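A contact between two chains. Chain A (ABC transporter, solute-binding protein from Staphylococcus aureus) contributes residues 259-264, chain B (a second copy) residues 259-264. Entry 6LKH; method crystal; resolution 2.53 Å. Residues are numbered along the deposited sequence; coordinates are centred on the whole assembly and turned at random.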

ATOM      1  N   VAL A 259     -10.809   3.116  -6.775  1.00 47.06           N
ATOM      2  CA  VAL A 259     -10.035   3.154  -5.539  1.00 47.44           C
ATOM      3  C   VAL A 259      -9.814   1.720  -5.079  1.00 30.12           C
ATOM      4  O   VAL A 259     -10.766   1.032  -4.693  1.00 53.39           O
ATOM      5  N   SER A 260      -8.616   1.320  -4.981  1.00 55.52           N
ATOM      6  CA  SER A 260      -8.363  -0.023  -4.661  1.00 59.97           C
ATOM      7  C   SER A 260      -8.454  -0.293  -3.195  1.00 42.25           C
ATOM      8  O   SER A 260      -8.474   0.548  -2.423  1.00 55.74           O
ATOM      9  N   GLU A 261      -8.514  -1.526  -2.842  1.00 50.82           N
ATOM     10  CA  GLU A 261      -8.520  -1.878  -1.462  1.00 64.35           C
ATOM     11  C   GLU A 261      -7.134  -1.909  -0.942  1.00 43.25           C
ATOM     12  O   GLU A 261      -6.237  -1.678  -1.642  1.00 70.46           O
ATOM     13  N   GLN A 262      -6.967  -2.199   0.312  1.00 80.17           N
ATOM     14  CA  GLN A 262      -5.690  -2.131   0.962  1.00 75.88           C
ATOM     15  C   GLN A 262      -5.356  -3.384   1.670  1.00 60.04           C
ATOM     16  O   GLN A 262      -6.166  -3.864   2.355  1.00 77.88           O
ATOM     17  N   SER A 263      -4.143  -3.895   1.484  1.00 77.43           N
ATOM     18  CA  SER A 263      -3.721  -5.126   2.140  1.00 94.45           C
ATOM     19  C   SER A 263      -3.470  -4.887   3.625  1.00 97.71           C
ATOM     20  O   SER A 263      -2.362  -4.534   4.029  1.00 97.96           O
ATOM     21  N   ASP A 264      -4.507  -5.082   4.434  1.00109.50           N
ATOM     22  CA  ASP A 264      -4.401  -4.887   5.875  1.00124.56           C
ATOM     23  C   ASP A 264      -4.345  -6.227   6.599  1.00104.27           C
ATOM     24  O   ASP A 264      -4.515  -7.282   5.986  1.00102.42           O
TER
ATOM     25  N   VAL B 259      -6.225 -11.569  -1.676  1.00 58.72           N
ATOM     26  CA  VAL B 259      -5.130 -10.662  -2.005  1.00 53.25           C
ATOM     27  C   VAL B 259      -5.742  -9.443  -2.681  1.00 59.10           C
ATOM     28  O   VAL B 259      -6.229  -9.531  -3.816  1.00 63.04           O
ATOM     29  N   SER B 260      -5.719  -8.309  -1.987  1.00 59.07           N
ATOM     30  CA  SER B 260      -6.270  -7.079  -2.535  1.00 62.96           C
ATOM     31  C   SER B 260      -5.366  -6.537  -3.637  1.00 49.19           C
ATOM     32  O   SER B 260      -4.188  -6.884  -3.740  1.00 51.15           O
ATOM     33  N   GLU B 261      -5.941  -5.681  -4.480  1.00 61.11           N
ATOM     34  CA  GLU B 261      -5.171  -5.026  -5.524  1.00 61.27           C
ATOM     35  C   GLU B 261      -4.317  -3.914  -4.915  1.00 66.70           C
ATOM     36  O   GLU B 261      -4.365  -3.643  -3.712  1.00 85.67           O
ATOM     37  N   GLN B 262      -3.526  -3.257  -5.760  1.00 54.52           N
ATOM     38  CA  GLN B 262      -2.670  -2.158  -5.337  1.00 75.90           C
ATOM     39  C   GLN B 262      -3.066  -0.881  -6.073  1.00 96.94           C
ATOM     40  O   GLN B 262      -3.837  -0.901  -7.037  1.00 95.56           O
ATOM     41  N   SER B 263      -2.496   0.242  -5.628  1.00117.54           N
ATOM     42  CA  SER B 263      -3.055   1.566  -5.891  1.00115.92           C
ATOM     43  C   SER B 263      -2.413   2.290  -7.082  1.00127.48           C
ATOM     44  O   SER B 263      -1.268   2.748  -6.998  1.00116.74           O
ATOM     45  N   ASP B 264      -3.185   2.382  -8.159  1.00126.59           N
ATOM     46  CA  ASP B 264      -3.020   3.278  -9.288  1.00126.39           C
ATOM     47  C   ASP B 264      -1.705   3.431  -9.994  1.00102.03           C
ATOM     48  O   ASP B 264      -1.057   2.449 -10.264  1.00106.01           O
TER

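Which side chains point into this contact? Ser260(A) and Ser260(B) do so: the CA-to-CB bond of each is directed toward the opposing loop, whereas Val259(A), Val259(B), Gln262(A) and Gln262(B) point away. The two loops run 123° apart, and the nearest CA pairs are CA of Ser260(A) to CA of Ser263(B) and CA of Ser263(A) to CA of Ser260(B), both 5.7 Å. Together the stretches bury 227 Å², with Ser260(A) and Ser260(B) the most covered residues.

Do the two inward serines adopt the same conformation? They do not. Ser260(A) is t, with chi1 at 153°, and this turn lets its OG hydrogen-bond to the backbone O of Glu261(A) in its own chain, at 2.9 Å. OG of Ser260(A) also sits 3.2 Å from O of Glu261(B) and 3.7 Å from CB of Glu261(B). Ser260(B) is p, with chi1 at 38°, which carries its OG to within 3.2 Å of the backbone N of Ser263(A) and 3.5 Å of CB of Ser263(A). The angle is too poor for a hydrogen bond.

What do the glutamates contribute, if not their charges? Each lends the base of its side chain. The CA-to-CB bonds run sideways, and with chi1 in the m well both chains lead their carboxylates away from the other loop, where OE1 of each is hydrogen-bonded elsewhere in the structure. What remains of the side chain at the contact is the aliphatic CB: CB of Glu261(A) rests 3.9 Å from CB of Ser260(B).

Is the contact held together by polar bonds? No hydrogen bond crosses between the stretches. The backbone O of Glu261(A) even faces the O of Glu261(B) at 3.4 Å, two acceptors with no proton to share. The serines meet glutamate CB atoms and the opposing backbone by close packing.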

ATOM      1  CB  VAL A 259     -10.742   3.973  -4.451  1.00 63.81           C
ATOM      2  CG1 VAL A 259      -9.987   3.880  -3.132  1.00 50.50           C
ATOM      3  CG2 VAL A 259     -10.871   5.418  -4.889  1.00 51.82           C
ATOM      4  CB  SER A 260      -7.019  -0.387  -5.259  1.00 72.06           C
ATOM      5  OG  SER A 260      -6.409  -1.395  -4.558  1.00100.37           O
ATOM      6  CB  GLU A 261      -9.195  -3.212  -1.263  1.00 59.12           C
ATOM      7  CG  GLU A 261     -10.659  -3.044  -1.059  1.00105.60           C
ATOM      8  CD  GLU A 261     -11.471  -4.282  -0.705  1.00 97.84           C
ATOM      9  OE1 GLU A 261     -11.485  -4.767   0.431  1.00 82.83           O
ATOM     10  OE2 GLU A 261     -12.191  -4.723  -1.586  1.00 91.13           O
ATOM     11  CB  GLN A 262      -5.752  -1.037   1.979  1.00 99.94           C
ATOM     12  CG  GLN A 262      -4.461  -0.326   2.234  1.00101.97           C
ATOM     13  CD  GLN A 262      -4.431   0.252   3.619  1.00114.01           C
ATOM     14  OE1 GLN A 262      -5.017  -0.288   4.533  1.00119.83           O
ATOM     15  NE2 GLN A 262      -3.740   1.333   3.783  1.00113.28           N
ATOM     16  CB  SER A 263      -2.455  -5.673   1.480  1.00 91.68           C
ATOM     17  OG  SER A 263      -1.382  -4.755   1.596  1.00 95.69           O
ATOM     18  CB  ASP A 264      -5.587  -4.067   6.388  1.00153.46           C
ATOM     19  CG  ASP A 264      -6.909  -4.524   5.802  1.00155.92           C
ATOM     20  OD1 ASP A 264      -6.948  -5.620   5.203  1.00166.89           O
ATOM     21  OD2 ASP A 264      -7.907  -3.787   5.939  1.00154.07           O
TER
ATOM     22  CB  VAL B 259      -4.080 -11.326  -2.903  1.00 64.99           C
ATOM     23  CG1 VAL B 259      -2.996 -10.326  -3.291  1.00 53.13           C
ATOM     24  CG2 VAL B 259      -3.472 -12.532  -2.204  1.00 45.29           C
ATOM     25  CB  SER B 260      -6.440  -6.031  -1.434  1.00 65.79           C
ATOM     26  OG  SER B 260      -5.362  -6.075  -0.515  1.00 82.19           O
ATOM     27  CB  GLU B 261      -6.091  -4.476  -6.610  1.00101.65           C
ATOM     28  CG  GLU B 261      -7.128  -5.470  -7.114  1.00137.97           C
ATOM     29  CD  GLU B 261      -7.335  -5.405  -8.618  1.00123.85           C
ATOM     30  OE1 GLU B 261      -6.942  -4.397  -9.240  1.00 97.90           O
ATOM     31  OE2 GLU B 261      -7.888  -6.371  -9.183  1.00118.36           O
ATOM     32  CB  GLN B 262      -1.195  -2.496  -5.578  1.00 78.92           C
ATOM     33  CG  GLN B 262      -0.280  -2.030  -4.462  1.00 94.18           C
ATOM     34  CD  GLN B 262       1.152  -1.890  -4.916  1.00 82.79           C
ATOM     35  OE1 GLN B 262       1.426  -1.793  -6.111  1.00 72.34           O
ATOM     36  NE2 GLN B 262       2.079  -1.886  -3.966  1.00 74.55           N
ATOM     37  CB  SER B 263      -2.900   2.452  -4.651  1.00 89.97           C
ATOM     38  OG  SER B 263      -3.193   1.724  -3.465  1.00103.97           O
ATOM     39  CB  ASP B 264      -3.819   4.562  -9.042  1.00145.34           C
ATOM     40  CG  ASP B 264      -3.162   5.458  -8.030  1.00166.04           C
ATOM     41  OD1 ASP B 264      -2.432   4.939  -7.182  1.00160.09           O
ATOM     42  OD2 ASP B 264      -3.384   6.680  -8.076  1.00157.43           O
TER